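Local coordinates for phosphate transporter (Thermotoga maritima MSB8, PDB 6L85), which probably imports phosphate across the membrane together with sodium ions, as a prokaryotic relative of the human SLC20 carriers, at residues 75-87 with 265-278. Residues are numbered along the deposited sequence; the frame is centred on the assembly and turned at random.
Sequences QPVELMYGALSAL and PVAAVMIVASTGVV
The two proline rings, P76 and P265, meet the opposite segment by their CB-CG edges rather than by a face. At P76 the carbonyl of G276 comes up to this edge, CB to G276 O 3.3 Å, with V272 CG1 beside the CB corner. At P265 the branched end of L87 lies against the edge, shifted toward one face; L87 CG is 3.6 Å from P265 CB, and both methyls flank that carbon. CG of L87 lies beside its backbone N (chi1 -77°), and CD1 reaches across V266 CG2. With an alanine here the branched end is lost, which would probably open a gap against the P265 edge and strip V266 CG2 of its L87 contact. The segments form an antiparallel helix pair inside the phosphate transporter family fold, at 156° with axes 8.6 Å apart at closest approach, held by apolar contacts with no hydrogen bond between them. V272 is a knob in the hole formed by P76, V77, L79 and M80. M80 bends at its thioether (chi3 -72°), bringing CE over the 265-275 helix backbone, 3.5 Å from V269 O and 3.6 Å from V272 CG1. A83 CB lies 3.8 Å from V269 CG2, which L84 CD2 also touches, and rests on P265 O. L79 CD2 lies 3.6 Å from V278 CG2, the side chains crossing at about a right angle, where the chain leaves the helix through G276, at positive phi. Helix 2-32 covers L84, L87 and V269, while I110 of helix 106-121 touches P265, whose side chain lies about 11 Å from a bound sodium ion.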
loop_
_atom_site.group_PDB
_atom_site.type_symbol
_atom_site.label_atom_id
_atom_site.label_comp_id
_atom_site.label_asym_id
_atom_site.label_seq_id
_atom_site.Cartn_x
_atom_site.Cartn_y
_atom_site.Cartn_z
ATOM N N GLN B 75 -35.600 -16.745 11.013
ATOM C CA GLN B 75 -35.678 -17.214 9.645
ATOM C C GLN B 75 -34.809 -16.323 8.756
ATOM O O GLN B 75 -34.759 -15.098 8.961
ATOM C CB GLN B 75 -37.127 -17.213 9.155
ATOM C CG GLN B 75 -37.782 -18.595 9.155
ATOM C CD GLN B 75 -38.624 -18.837 7.914
ATOM O OE1 GLN B 75 -39.390 -17.970 7.484
ATOM N NE2 GLN B 75 -38.496 -20.026 7.338
ATOM N N PRO B 76 -34.079 -16.902 7.797
ATOM C CA PRO B 76 -33.231 -16.080 6.910
ATOM C C PRO B 76 -33.929 -14.884 6.280
ATOM O O PRO B 76 -33.360 -13.786 6.294
ATOM C CB PRO B 76 -32.763 -17.102 5.871
ATOM C CG PRO B 76 -32.582 -18.361 6.701
ATOM C CD PRO B 76 -33.686 -18.322 7.764
ATOM N N VAL B 77 -35.151 -15.037 5.777
ATOM C CA VAL B 77 -35.832 -13.899 5.158
ATOM C C VAL B 77 -35.964 -12.748 6.154
ATOM O O VAL B 77 -35.795 -11.564 5.803
ATOM C CB VAL B 77 -37.203 -14.338 4.606
ATOM C CG1 VAL B 77 -38.098 -14.889 5.727
ATOM C CG2 VAL B 77 -37.884 -13.189 3.874
ATOM N N GLU B 78 -36.242 -13.080 7.419
ATOM C CA GLU B 78 -36.408 -12.050 8.427
ATOM C C GLU B 78 -35.068 -11.413 8.772
ATOM O O GLU B 78 -35.011 -10.214 9.030
ATOM C CB GLU B 78 -37.086 -12.626 9.679
ATOM C CG GLU B 78 -38.522 -13.187 9.457
ATOM C CD GLU B 78 -39.435 -12.275 8.621
ATOM O OE1 GLU B 78 -39.326 -11.028 8.706
ATOM O OE2 GLU B 78 -40.278 -12.818 7.873
ATOM N N LEU B 79 -33.992 -12.206 8.803
ATOM C CA LEU B 79 -32.658 -11.656 8.983
ATOM C C LEU B 79 -32.359 -10.622 7.915
ATOM O O LEU B 79 -31.776 -9.570 8.195
ATOM C CB LEU B 79 -31.614 -12.773 8.936
ATOM C CG LEU B 79 -30.188 -12.227 8.913
ATOM C CD1 LEU B 79 -29.929 -11.433 10.187
ATOM C CD2 LEU B 79 -29.177 -13.328 8.762
ATOM N N MET B 80 -32.785 -10.899 6.690
ATOM C CA MET B 80 -32.546 -9.983 5.589
ATOM C C MET B 80 -33.302 -8.664 5.802
ATOM O O MET B 80 -32.721 -7.561 5.707
ATOM C CB MET B 80 -32.907 -10.740 4.296
ATOM C CG MET B 80 -33.485 -10.005 3.125
ATOM S SD MET B 80 -33.886 -11.273 1.870
ATOM C CE MET B 80 -32.240 -11.723 1.330
ATOM N N TYR B 81 -34.581 -8.751 6.184
ATOM C CA TYR B 81 -35.320 -7.513 6.457
ATOM C C TYR B 81 -34.821 -6.806 7.728
ATOM O O TYR B 81 -34.840 -5.575 7.803
ATOM C CB TYR B 81 -36.821 -7.804 6.535
ATOM C CG TYR B 81 -37.418 -8.190 5.192
ATOM C CD1 TYR B 81 -37.176 -7.421 4.066
ATOM C CD2 TYR B 81 -38.197 -9.333 5.051
ATOM C CE1 TYR B 81 -37.695 -7.769 2.833
ATOM C CE2 TYR B 81 -38.726 -9.690 3.822
ATOM C CZ TYR B 81 -38.467 -8.901 2.716
ATOM O OH TYR B 81 -38.983 -9.229 1.477
ATOM N N GLY B 82 -34.336 -7.552 8.719
ATOM C CA GLY B 82 -33.786 -6.924 9.904
ATOM C C GLY B 82 -32.503 -6.164 9.620
ATOM O O GLY B 82 -32.289 -5.068 10.152
ATOM N N ALA B 83 -31.618 -6.751 8.803
ATOM C CA ALA B 83 -30.392 -6.062 8.415
ATOM C C ALA B 83 -30.725 -4.744 7.739
ATOM O O ALA B 83 -30.171 -3.691 8.090
ATOM C CB ALA B 83 -29.551 -6.956 7.497
ATOM N N LEU B 84 -31.674 -4.774 6.802
ATOM C CA LEU B 84 -32.090 -3.526 6.172
ATOM C C LEU B 84 -32.641 -2.531 7.191
ATOM O O LEU B 84 -32.321 -1.331 7.133
ATOM C CB LEU B 84 -33.121 -3.802 5.085
ATOM C CG LEU B 84 -32.649 -4.684 3.936
ATOM C CD1 LEU B 84 -33.752 -4.741 2.903
ATOM C CD2 LEU B 84 -31.352 -4.172 3.311
ATOM N N SER B 85 -33.478 -3.006 8.123
ATOM C CA SER B 85 -34.069 -2.120 9.129
ATOM C C SER B 85 -32.996 -1.447 9.969
ATOM O O SER B 85 -33.061 -0.238 10.219
ATOM C CB SER B 85 -35.034 -2.903 10.030
ATOM O OG SER B 85 -36.198 -3.273 9.300
ATOM N N ALA B 86 -32.003 -2.222 10.408
ATOM C CA ALA B 86 -30.888 -1.679 11.171
ATOM C C ALA B 86 -30.125 -0.621 10.370
ATOM O O ALA B 86 -29.767 0.436 10.907
ATOM C CB ALA B 86 -29.958 -2.816 11.602
ATOM N N LEU B 87 -29.847 -0.899 9.090
ATOM C CA LEU B 87 -29.143 0.087 8.259
ATOM C C LEU B 87 -29.936 1.386 8.173
ATOM O O LEU B 87 -29.386 2.474 8.377
ATOM C CB LEU B 87 -28.883 -0.465 6.845
ATOM C CG LEU B 87 -27.755 -1.489 6.596
ATOM C CD1 LEU B 87 -27.844 -2.073 5.195
ATOM C CD2 LEU B 87 -26.339 -0.916 6.829
ATOM N N PRO B 265 -24.263 -5.816 7.686
ATOM C CA PRO B 265 -25.682 -5.963 7.302
ATOM C C PRO B 265 -25.866 -6.285 5.835
ATOM O O PRO B 265 -26.675 -7.167 5.489
ATOM C CB PRO B 265 -26.294 -4.605 7.694
ATOM C CG PRO B 265 -25.414 -4.120 8.835
ATOM C CD PRO B 265 -24.016 -4.541 8.397
ATOM N N VAL B 266 -25.101 -5.619 4.958
ATOM C CA VAL B 266 -25.197 -5.902 3.525
ATOM C C VAL B 266 -24.789 -7.345 3.241
ATOM O O VAL B 266 -25.435 -8.040 2.451
ATOM C CB VAL B 266 -24.348 -4.906 2.704
ATOM C CG1 VAL B 266 -24.292 -5.340 1.210
ATOM C CG2 VAL B 266 -24.881 -3.493 2.832
ATOM N N ALA B 267 -23.684 -7.800 3.840
ATOM C CA ALA B 267 -23.264 -9.190 3.659
ATOM C C ALA B 267 -24.350 -10.165 4.108
ATOM O O ALA B 267 -24.555 -11.210 3.480
ATOM C CB ALA B 267 -21.980 -9.477 4.441
ATOM N N ALA B 268 -25.035 -9.863 5.209
ATOM C CA ALA B 268 -26.077 -10.774 5.661
ATOM C C ALA B 268 -27.178 -10.873 4.612
ATOM O O ALA B 268 -27.681 -11.973 4.319
ATOM C CB ALA B 268 -26.629 -10.332 7.021
ATOM N N VAL B 269 -27.539 -9.736 4.010
ATOM C CA VAL B 269 -28.553 -9.771 2.947
ATOM C C VAL B 269 -28.057 -10.568 1.738
ATOM O O VAL B 269 -28.793 -11.392 1.172
ATOM C CB VAL B 269 -28.964 -8.348 2.545
ATOM C CG1 VAL B 269 -29.920 -8.398 1.383
ATOM C CG2 VAL B 269 -29.592 -7.616 3.752
ATOM N N MET B 270 -26.805 -10.333 1.321
ATOM C CA MET B 270 -26.243 -11.080 0.197
ATOM C C MET B 270 -26.185 -12.579 0.491
ATOM O O MET B 270 -26.466 -13.400 -0.383
ATOM C CB MET B 270 -24.846 -10.556 -0.144
ATOM C CG MET B 270 -24.853 -9.090 -0.618
ATOM S SD MET B 270 -23.187 -8.471 -0.907
ATOM C CE MET B 270 -22.715 -9.597 -2.234
ATOM N N ILE B 271 -25.783 -12.951 1.706
ATOM C CA ILE B 271 -25.655 -14.357 2.046
ATOM C C ILE B 271 -27.019 -15.021 2.029
ATOM O O ILE B 271 -27.158 -16.144 1.534
ATOM C CB ILE B 271 -24.946 -14.530 3.401
ATOM C CG1 ILE B 271 -23.467 -14.167 3.287
ATOM C CG2 ILE B 271 -25.031 -15.960 3.865
ATOM C CD1 ILE B 271 -22.801 -13.918 4.642
ATOM N N VAL B 272 -28.059 -14.337 2.524
ATOM C CA VAL B 272 -29.380 -14.964 2.489
ATOM C C VAL B 272 -29.878 -15.088 1.041
ATOM O O VAL B 272 -30.343 -16.161 0.624
ATOM C CB VAL B 272 -30.378 -14.220 3.404
ATOM C CG1 VAL B 272 -31.800 -14.771 3.240
ATOM C CG2 VAL B 272 -29.977 -14.373 4.875
ATOM N N ALA B 273 -29.746 -14.017 0.236
ATOM C CA ALA B 273 -30.171 -14.091 -1.167
ATOM C C ALA B 273 -29.419 -15.165 -1.945
ATOM O O ALA B 273 -29.983 -15.791 -2.850
ATOM C CB ALA B 273 -29.982 -12.743 -1.870
ATOM N N SER B 274 -28.154 -15.396 -1.613
ATOM C CA SER B 274 -27.340 -16.326 -2.380
ATOM C C SER B 274 -27.520 -17.771 -1.911
ATOM O O SER B 274 -27.703 -18.675 -2.733
ATOM C CB SER B 274 -25.874 -15.893 -2.297
ATOM O OG SER B 274 -24.988 -16.963 -2.556
ATOM N N THR B 275 -27.465 -18.021 -0.599
ATOM C CA THR B 275 -27.515 -19.386 -0.100
ATOM C C THR B 275 -28.675 -19.686 0.829
ATOM O O THR B 275 -28.965 -20.862 1.028
ATOM C CB THR B 275 -26.207 -19.764 0.620
ATOM O OG1 THR B 275 -25.797 -18.709 1.496
ATOM C CG2 THR B 275 -25.104 -20.027 -0.410
ATOM N N GLY B 276 -29.344 -18.685 1.393
ATOM C CA GLY B 276 -30.413 -18.964 2.341
ATOM C C GLY B 276 -29.956 -18.989 3.789
ATOM O O GLY B 276 -29.859 -17.942 4.434
ATOM N N VAL B 277 -29.680 -20.173 4.330
ATOM C CA VAL B 277 -29.213 -20.261 5.707
ATOM C C VAL B 277 -27.791 -19.725 5.792
ATOM O O VAL B 277 -26.932 -20.073 4.973
ATOM C CB VAL B 277 -29.295 -21.708 6.217
ATOM C CG1 VAL B 277 -29.225 -21.746 7.743
ATOM C CG2 VAL B 277 -30.571 -22.369 5.747
ATOM N N VAL B 278 -27.539 -18.866 6.776
ATOM C CA VAL B 278 -26.199 -18.352 7.069
ATOM C C VAL B 278 -25.322 -19.518 7.507
ATOM O O VAL B 278 -25.615 -20.155 8.526
ATOM C CB VAL B 278 -26.245 -17.264 8.152
ATOM C CG1 VAL B 278 -24.844 -16.710 8.436
ATOM C CG2 VAL B 278 -27.187 -16.164 7.734
#